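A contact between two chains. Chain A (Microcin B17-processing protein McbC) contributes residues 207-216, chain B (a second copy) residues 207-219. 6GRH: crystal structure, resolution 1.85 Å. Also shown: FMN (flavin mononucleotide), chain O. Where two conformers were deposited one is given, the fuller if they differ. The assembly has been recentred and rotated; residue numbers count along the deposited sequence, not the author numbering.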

ATOM      1  N   TYR A 207      -0.800  15.840  -1.723  1.00 23.56           N
ATOM      2  CA  TYR A 207      -0.618  15.466  -0.314  1.00 24.24           C
ATOM      3  C   TYR A 207       0.704  16.000   0.216  1.00 24.39           C
ATOM      4  O   TYR A 207       0.754  16.667   1.254  1.00 23.19           O
ATOM      5  CB  TYR A 207      -0.708  13.954  -0.136  1.00 23.94           C
ATOM      6  CG  TYR A 207      -0.583  13.485   1.291  1.00 24.19           C
ATOM      7  CD1 TYR A 207      -1.632  13.645   2.182  1.00 24.44           C
ATOM      8  CD2 TYR A 207       0.572  12.877   1.743  1.00 23.59           C
ATOM      9  CE1 TYR A 207      -1.531  13.195   3.479  1.00 24.73           C
ATOM     10  CE2 TYR A 207       0.684  12.451   3.054  1.00 24.66           C
ATOM     11  CZ  TYR A 207      -0.363  12.622   3.911  1.00 24.82           C
ATOM     12  OH  TYR A 207      -0.258  12.181   5.213  1.00 27.30           O
ATOM     13  N   ARG A 208       1.756  15.768  -0.553  1.00 25.08           N
ATOM     14  CA  ARG A 208       3.067  16.271  -0.218  1.00 25.80           C
ATOM     15  C   ARG A 208       3.023  17.823  -0.111  1.00 25.73           C
ATOM     16  O   ARG A 208       3.565  18.405   0.850  1.00 25.55           O
ATOM     17  CB  ARG A 208       4.056  15.784  -1.300  1.00 27.35           C
ATOM     18  CG  ARG A 208       5.516  16.059  -1.042  1.00 28.75           C
ATOM     19  CD  ARG A 208       6.320  16.107  -2.343  1.00 29.80           C
ATOM     20  NE  ARG A 208       6.411  14.827  -3.036  1.00 30.61           N
ATOM     21  CZ  ARG A 208       7.228  14.596  -4.080  1.00 31.95           C
ATOM     22  NH1 ARG A 208       8.010  15.549  -4.566  1.00 33.48           N
ATOM     23  NH2 ARG A 208       7.253  13.413  -4.647  1.00 33.38           N
ATOM     24  N   MET A 209       2.390  18.479  -1.092  0.50 26.30           N
ATOM     25  CA  MET A 209       2.219  19.946  -1.101  0.50 27.27           C
ATOM     26  C   MET A 209       1.433  20.450   0.119  0.50 26.93           C
ATOM     27  O   MET A 209       1.802  21.471   0.718  0.50 27.36           O
ATOM     28  CB  MET A 209       1.545  20.442  -2.407  0.50 28.74           C
ATOM     29  CG  MET A 209       2.410  20.362  -3.685  0.50 29.64           C
ATOM     30  SD  MET A 209       1.781  21.262  -5.144  0.50 31.72           S
ATOM     31  CE  MET A 209       2.059  20.096  -6.469  0.50 31.67           C
ATOM     32  N   ALA A 210       0.367  19.741   0.489  1.00 25.81           N
ATOM     33  CA  ALA A 210      -0.446  20.121   1.655  1.00 25.72           C
ATOM     34  C   ALA A 210       0.331  20.056   2.990  1.00 25.77           C
ATOM     35  O   ALA A 210       0.207  20.956   3.829  1.00 25.08           O
ATOM     36  CB  ALA A 210      -1.675  19.254   1.732  1.00 25.51           C
ATOM     37  N   LEU A 211       1.143  19.011   3.154  1.00 25.65           N
ATOM     38  CA  LEU A 211       1.980  18.846   4.354  1.00 26.56           C
ATOM     39  C   LEU A 211       3.047  19.932   4.448  1.00 26.54           C
ATOM     40  O   LEU A 211       3.237  20.498   5.490  1.00 25.87           O
ATOM     41  CB  LEU A 211       2.598  17.434   4.419  1.00 26.15           C
ATOM     42  CG  LEU A 211       1.735  16.408   5.156  1.00 26.47           C
ATOM     43  CD1 LEU A 211       0.311  16.290   4.652  1.00 27.36           C
ATOM     44  CD2 LEU A 211       2.379  15.035   5.073  1.00 26.57           C
ATOM     45  N   MET A 212       3.686  20.258   3.327  1.00 26.77           N
ATOM     46  CA  MET A 212       4.620  21.364   3.289  1.00 27.41           C
ATOM     47  C   MET A 212       3.949  22.694   3.624  1.00 27.26           C
ATOM     48  O   MET A 212       4.477  23.483   4.404  1.00 26.84           O
ATOM     49  CB  MET A 212       5.381  21.402   1.949  1.00 28.32           C
ATOM     50  CG  MET A 212       6.307  20.207   1.817  1.00 28.63           C
ATOM     51  SD  MET A 212       7.298  20.206   0.317  1.00 30.69           S
ATOM     52  CE  MET A 212       6.069  20.157  -0.962  1.00 30.73           C
ATOM     53  N   GLU A 213       2.762  22.914   3.093  1.00 26.94           N
ATOM     54  CA  GLU A 213       2.025  24.113   3.387  1.00 28.02           C
ATOM     55  C   GLU A 213       1.748  24.293   4.866  1.00 26.62           C
ATOM     56  O   GLU A 213       1.865  25.381   5.378  1.00 26.64           O
ATOM     57  CB  GLU A 213       0.734  24.139   2.597  1.00 29.16           C
ATOM     58  CG  GLU A 213      -0.157  25.321   2.876  1.00 30.55           C
ATOM     59  CD  GLU A 213      -1.375  25.312   1.974  1.00 32.76           C
ATOM     60  OE1 GLU A 213      -1.201  24.984   0.757  1.00 33.25           O
ATOM     61  OE2 GLU A 213      -2.492  25.627   2.490  1.00 33.06           O
ATOM     62  N   THR A 214       1.425  23.217   5.545  1.00 26.07           N
ATOM     63  CA  THR A 214       1.218  23.231   6.994  1.00 26.05           C
ATOM     64  C   THR A 214       2.427  23.774   7.759  1.00 26.19           C
ATOM     65  O   THR A 214       2.278  24.573   8.668  1.00 25.79           O
ATOM     66  CB  THR A 214       0.858  21.818   7.464  1.00 26.30           C
ATOM     67  OG1 THR A 214      -0.293  21.385   6.717  1.00 25.78           O
ATOM     68  CG2 THR A 214       0.555  21.792   8.933  1.00 26.46           C
ATOM     69  N   GLY A 215       3.625  23.362   7.326  1.00 26.22           N
ATOM     70  CA  GLY A 215       4.857  23.831   7.899  1.00 25.83           C
ATOM     71  C   GLY A 215       5.092  25.302   7.630  1.00 26.80           C
ATOM     72  O   GLY A 215       5.572  26.015   8.529  1.00 26.50           O
ATOM     73  N   SER A 216       4.745  25.786   6.416  1.00 26.16           N
ATOM     74  CA  SER A 216       4.844  27.220   6.160  1.00 27.45           C
ATOM     75  C   SER A 216       3.911  28.010   7.087  1.00 28.17           C
ATOM     76  O   SER A 216       4.217  29.160   7.504  1.00 29.18           O
ATOM     77  CB  SER A 216       4.584  27.572   4.675  1.00 27.48           C
ATOM     78  OG  SER A 216       3.227  27.400   4.336  1.00 27.33           O
TER
HETATM   79  N1  FMN O 401       3.774  27.925  -9.135  1.00 32.40           N
HETATM   80  C2  FMN O 401       3.984  27.513 -10.412  1.00 32.83           C
HETATM   81  O2  FMN O 401       3.867  28.361 -11.314  1.00 31.39           O
HETATM   82  N3  FMN O 401       4.308  26.233 -10.720  1.00 32.59           N
HETATM   83  C4  FMN O 401       4.457  25.280  -9.769  1.00 32.66           C
HETATM   84  O4  FMN O 401       4.766  24.105 -10.066  1.00 31.85           O
HETATM   85  C4A FMN O 401       4.230  25.647  -8.350  1.00 30.74           C
HETATM   86  N5  FMN O 401       4.342  24.753  -7.339  1.00 30.41           N
HETATM   87  C5A FMN O 401       4.141  25.130  -6.049  1.00 30.43           C
HETATM   88  C6  FMN O 401       4.280  24.185  -5.037  1.00 30.24           C
HETATM   89  C7  FMN O 401       4.082  24.524  -3.702  1.00 30.72           C
HETATM   90  C7M FMN O 401       4.236  23.475  -2.628  1.00 29.93           C
HETATM   91  C8  FMN O 401       3.730  25.922  -3.343  1.00 30.42           C
HETATM   92  C8M FMN O 401       3.518  26.301  -1.905  1.00 30.53           C
HETATM   93  C9  FMN O 401       3.592  26.884  -4.345  1.00 31.19           C
HETATM   94  C9A FMN O 401       3.786  26.546  -5.701  1.00 30.46           C
HETATM   95  N10 FMN O 401       3.656  27.497  -6.754  1.00 31.08           N
HETATM   96  C10 FMN O 401       3.873  27.067  -8.086  1.00 31.82           C
HETATM   97  C1' FMN O 401       3.318  28.904  -6.507  1.00 30.22           C
HETATM   98  C2' FMN O 401       1.821  29.053  -6.350  1.00 31.43           C
HETATM   99  O2' FMN O 401       1.187  28.849  -7.628  1.00 31.32           O
HETATM  100  C3' FMN O 401       1.499  30.422  -5.739  1.00 31.98           C
HETATM  101  O3' FMN O 401       1.990  30.479  -4.394  1.00 31.81           O
HETATM  102  C4' FMN O 401       0.006  30.739  -5.736  1.00 32.07           C
HETATM  103  O4' FMN O 401      -0.466  30.800  -7.083  1.00 30.04           O
HETATM  104  C5' FMN O 401      -0.336  32.071  -5.072  1.00 33.13           C
HETATM  105  O5' FMN O 401       0.373  33.118  -5.731  1.00 32.27           O
HETATM  106  P   FMN O 401       1.377  34.072  -4.927  1.00 34.54           P
HETATM  107  O1P FMN O 401       2.460  33.186  -4.357  1.00 33.53           O
HETATM  108  O2P FMN O 401       1.899  35.002  -6.006  1.00 34.57           O
HETATM  109  O3P FMN O 401       0.463  34.711  -3.928  1.00 32.35           O
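Chain B 207-219: YRMALMETGSMYQ

Chain B lies on chain A as one helix across its own copy. Both stretches are helical throughout, with phi and psi near -62° and -42°, and their N-to-C directions diverge by 56° (signed crossing angle -56°). The axes approach to 6.0 Å, which is close for two helices, and the register explains how: A:Gly215 lies opposite B:Met212 and A:Met212 opposite B:Gly215, each pair with CA atoms 4.1 Å apart.

Glycine is what fits here. An ideal CB on B:Gly215 would point toward chain A and fall 1.6 Å from A:Met212 O, a clash. With no side chain, B:Gly215 CA instead comes 3.1 Å from A:Met212 O in a nearly straight CA-H...O contact (165° at the hydrogen), repeated between A:Gly215 CA and B:Met212 O at 3.1 Å. A second, longer pair joins B:Met212 CA to A:Leu211 O and A:Met212 CA to B:Leu211 O, both 3.4 Å. No conventional hydrogen bond crosses the contact; in each chain Met212 O also accepts from Ser216 N of its own helix (3.1 Å), and Leu211 O only weakly from Gly215 N (3.4 Å).

The two leucines point toward each other and meet at A:Leu211 CB and B:Leu211 CB, 3.7 Å apart. Their chi1 of -90° lies in the m well, displaced about 30° from its centre; chi2 is p. B:Leu211 CD2 packs on the aliphatic CG of A:Arg208 at 3.9 Å, while the arginine's NH1 and NH2 find partners elsewhere in the structure.

Methionine suits the flank of the crossing because its unbranched chain can follow a groove. In the m, t, m rotamer, A:Met212 sits as a knob among B:Leu211, B:Thr214, B:Gly215 and B:Tyr218; its SD lies 3.8 Å from B:Thr214 CG2. That methyl is free for packing because B:Thr214, at chi1 m, turns OG1 back to B:Ala210 O (3.0 Å). The same rotamer and bond recur in A:Thr214.

B:Tyr218 adopts chi1 p; its CA-to-CB bond runs sideways, but the ring's end comes nearer to chain A. Its CE2 lies 3.9 Å from A:Met212 CB, and its OH is 3.5 Å from FMN C8M. A water bridges the hydroxyl (2.7 Å from B:Tyr218 OH) to A:Ser216 OG (2.6 Å), donating to the serine. With chi1 p, A:Ser216 OG in turn donates to A:Glu213 O at 2.6 Å, so the hydroxyl's own proton stays within its helix while it accepts from the water that leads to chain B. Beyond it, B:Gln219 points toward chain A and lays its CG 3.5 Å from A:Ser216 O; its NE2 bonds elsewhere, whereas OE1 is buried without a partner.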

ATOM      1  N   TYR B 207       7.745  10.960   8.626  1.00 23.56           N
ATOM      2  CA  TYR B 207       7.579  11.397   7.233  1.00 24.24           C
ATOM      3  C   TYR B 207       6.720  12.651   7.164  1.00 24.39           C
ATOM      4  O   TYR B 207       7.103  13.656   6.557  1.00 23.19           O
ATOM      5  CB  TYR B 207       6.988  10.281   6.379  1.00 23.94           C
ATOM      6  CG  TYR B 207       6.831  10.628   4.921  1.00 24.19           C
ATOM      7  CD1 TYR B 207       7.935  10.676   4.083  1.00 24.44           C
ATOM      8  CD2 TYR B 207       5.589  10.898   4.381  1.00 23.59           C
ATOM      9  CE1 TYR B 207       7.793  10.968   2.745  1.00 24.73           C
ATOM     10  CE2 TYR B 207       5.449  11.219   3.043  1.00 24.66           C
ATOM     11  CZ  TYR B 207       6.552  11.260   2.241  1.00 24.82           C
ATOM     12  OH  TYR B 207       6.411  11.563   0.903  1.00 27.30           O
ATOM     13  N   ARG B 208       5.596  12.605   7.862  1.00 25.08           N
ATOM     14  CA  ARG B 208       4.710  13.742   7.949  1.00 25.80           C
ATOM     15  C   ARG B 208       5.471  14.956   8.555  1.00 25.73           C
ATOM     16  O   ARG B 208       5.373  16.086   8.034  1.00 25.55           O
ATOM     17  CB  ARG B 208       3.488  13.330   8.799  1.00 27.35           C
ATOM     18  CG  ARG B 208       2.357  14.324   8.869  1.00 28.75           C
ATOM     19  CD  ARG B 208       1.517  14.138  10.133  1.00 29.80           C
ATOM     20  NE  ARG B 208       0.770  12.885  10.174  1.00 30.61           N
ATOM     21  CZ  ARG B 208      -0.179  12.609  11.087  1.00 31.95           C
ATOM     22  NH1 ARG B 208      -0.489  13.474  12.042  1.00 33.48           N
ATOM     23  NH2 ARG B 208      -0.809  11.457  11.054  1.00 33.38           N
ATOM     24  N   MET B 209       6.214  14.722   9.644  0.50 26.30           N
ATOM     25  CA  MET B 209       7.034  15.761  10.299  0.50 27.27           C
ATOM     26  C   MET B 209       8.101  16.342   9.359  0.50 26.93           C
ATOM     27  O   MET B 209       8.313  17.563   9.337  0.50 27.36           O
ATOM     28  CB  MET B 209       7.701  15.239  11.598  0.50 28.74           C
ATOM     29  CG  MET B 209       6.751  14.992  12.792  0.50 29.64           C
ATOM     30  SD  MET B 209       7.545  14.730  14.415  0.50 31.72           S
ATOM     31  CE  MET B 209       6.611  13.363  15.088  0.50 31.67           C
ATOM     32  N   ALA B 210       8.761  15.481   8.584  1.00 25.81           N
ATOM     33  CA  ALA B 210       9.787  15.930   7.632  1.00 25.72           C
ATOM     34  C   ALA B 210       9.231  16.842   6.514  1.00 25.77           C
ATOM     35  O   ALA B 210       9.850  17.854   6.169  1.00 25.08           O
ATOM     36  CB  ALA B 210      10.484  14.740   7.025  1.00 25.51           C
ATOM     37  N   LEU B 211       8.057  16.489   5.991  1.00 25.65           N
ATOM     38  CA  LEU B 211       7.384  17.291   4.955  1.00 26.56           C
ATOM     39  C   LEU B 211       6.951  18.651   5.491  1.00 26.54           C
ATOM     40  O   LEU B 211       7.165  19.645   4.851  1.00 25.87           O
ATOM     41  CB  LEU B 211       6.202  16.524   4.328  1.00 26.15           C
ATOM     42  CG  LEU B 211       6.580  15.679   3.110  1.00 26.47           C
ATOM     43  CD1 LEU B 211       7.722  14.709   3.333  1.00 27.36           C
ATOM     44  CD2 LEU B 211       5.375  14.886   2.635  1.00 26.57           C
ATOM     45  N   MET B 212       6.405  18.684   6.705  1.00 26.77           N
ATOM     46  CA  MET B 212       6.083  19.939   7.351  1.00 27.41           C
ATOM     47  C   MET B 212       7.322  20.801   7.580  1.00 27.26           C
ATOM     48  O   MET B 212       7.309  22.000   7.313  1.00 26.84           O
ATOM     49  CB  MET B 212       5.272  19.706   8.640  1.00 28.32           C
ATOM     50  CG  MET B 212       3.894  19.157   8.323  1.00 28.63           C
ATOM     51  SD  MET B 212       2.843  18.927   9.764  1.00 30.69           S
ATOM     52  CE  MET B 212       3.753  17.746  10.726  1.00 30.73           C
ATOM     53  N   GLU B 213       8.406  20.185   8.010  1.00 26.94           N
ATOM     54  CA  GLU B 213       9.639  20.898   8.208  1.00 28.02           C
ATOM     55  C   GLU B 213      10.139  21.581   6.951  1.00 26.62           C
ATOM     56  O   GLU B 213      10.594  22.700   7.008  1.00 26.64           O
ATOM     57  CB  GLU B 213      10.696  19.969   8.765  1.00 29.16           C
ATOM     58  CG  GLU B 213      12.055  20.592   8.951  1.00 30.55           C
ATOM     59  CD  GLU B 213      13.018  19.618   9.600  1.00 32.76           C
ATOM     60  OE1 GLU B 213      12.571  18.894  10.546  1.00 33.25           O
ATOM     61  OE2 GLU B 213      14.207  19.582   9.156  1.00 33.06           O
ATOM     62  N   THR B 214      10.012  20.919   5.825  1.00 26.07           N
ATOM     63  CA  THR B 214      10.372  21.495   4.527  1.00 26.05           C
ATOM     64  C   THR B 214       9.644  22.810   4.241  1.00 26.19           C
ATOM     65  O   THR B 214      10.248  23.766   3.784  1.00 25.79           O
ATOM     66  CB  THR B 214      10.098  20.464   3.427  1.00 26.30           C
ATOM     67  OG1 THR B 214      10.827  19.266   3.755  1.00 25.78           O
ATOM     68  CG2 THR B 214      10.527  20.973   2.083  1.00 26.46           C
ATOM     69  N   GLY B 215       8.349  22.846   4.577  1.00 26.22           N
ATOM     70  CA  GLY B 215       7.545  24.028   4.430  1.00 25.83           C
ATOM     71  C   GLY B 215       7.979  25.138   5.363  1.00 26.80           C
ATOM     72  O   GLY B 215       7.987  26.311   4.950  1.00 26.50           O
ATOM     73  N   SER B 216       8.363  24.797   6.614  1.00 26.16           N
ATOM     74  CA  SER B 216       8.901  25.823   7.503  1.00 27.45           C
ATOM     75  C   SER B 216      10.194  26.421   6.934  1.00 28.17           C
ATOM     76  O   SER B 216      10.499  27.630   7.125  1.00 29.18           O
ATOM     77  CB  SER B 216       9.116  25.298   8.944  1.00 27.48           C
ATOM     78  OG  SER B 216      10.194  24.391   9.005  1.00 27.33           O
ATOM     79  N   MET B 217      10.969  25.593   6.255  1.00 27.95           N
ATOM     80  CA  MET B 217      12.238  26.045   5.694  1.00 29.33           C
ATOM     81  C   MET B 217      12.027  26.953   4.498  1.00 29.42           C
ATOM     82  O   MET B 217      12.575  28.055   4.467  1.00 30.48           O
ATOM     83  CB  MET B 217      13.151  24.884   5.349  1.00 29.49           C
ATOM     84  CG  MET B 217      13.545  24.106   6.583  1.00 30.27           C
ATOM     85  SD  MET B 217      14.283  22.528   6.179  1.00 31.69           S
ATOM     86  CE  MET B 217      15.811  23.074   5.430  1.00 31.29           C
ATOM     87  N   TYR B 218      11.234  26.535   3.514  1.00 28.93           N
ATOM     88  CA  TYR B 218      11.054  27.414   2.363  1.00 29.26           C
ATOM     89  C   TYR B 218      10.317  28.708   2.737  1.00 29.72           C
ATOM     90  O   TYR B 218      10.507  29.736   2.082  1.00 29.53           O
ATOM     91  CB  TYR B 218      10.454  26.710   1.143  1.00 28.34           C
ATOM     92  CG  TYR B 218       8.993  26.299   1.163  1.00 27.99           C
ATOM     93  CD1 TYR B 218       7.970  27.220   1.325  1.00 28.13           C
ATOM     94  CD2 TYR B 218       8.638  24.971   0.909  1.00 27.26           C
ATOM     95  CE1 TYR B 218       6.636  26.813   1.300  1.00 27.94           C
ATOM     96  CE2 TYR B 218       7.309  24.556   0.868  1.00 27.12           C
ATOM     97  CZ  TYR B 218       6.313  25.477   1.053  1.00 27.23           C
ATOM     98  OH  TYR B 218       5.000  25.064   1.037  1.00 27.06           O
ATOM     99  N   GLN B 219       9.504  28.662   3.791  1.00 29.08           N
ATOM    100  CA  GLN B 219       8.785  29.846   4.237  1.00 29.95           C
ATOM    101  C   GLN B 219       9.744  30.896   4.799  1.00 30.73           C
ATOM    102  O   GLN B 219       9.605  32.070   4.498  1.00 31.17           O
ATOM    103  CB  GLN B 219       7.712  29.490   5.271  1.00 30.20           C
ATOM    104  CG  GLN B 219       6.819  30.655   5.701  1.00 31.44           C
ATOM    105  CD  GLN B 219       6.043  31.333   4.567  1.00 32.29           C
ATOM    106  OE1 GLN B 219       5.875  30.774   3.468  1.00 31.73           O
ATOM    107  NE2 GLN B 219       5.565  32.570   4.835  1.00 32.60           N
TER
HETATM  108  O   HOH W   1       3.273  26.994   1.728  1.00 28.45           O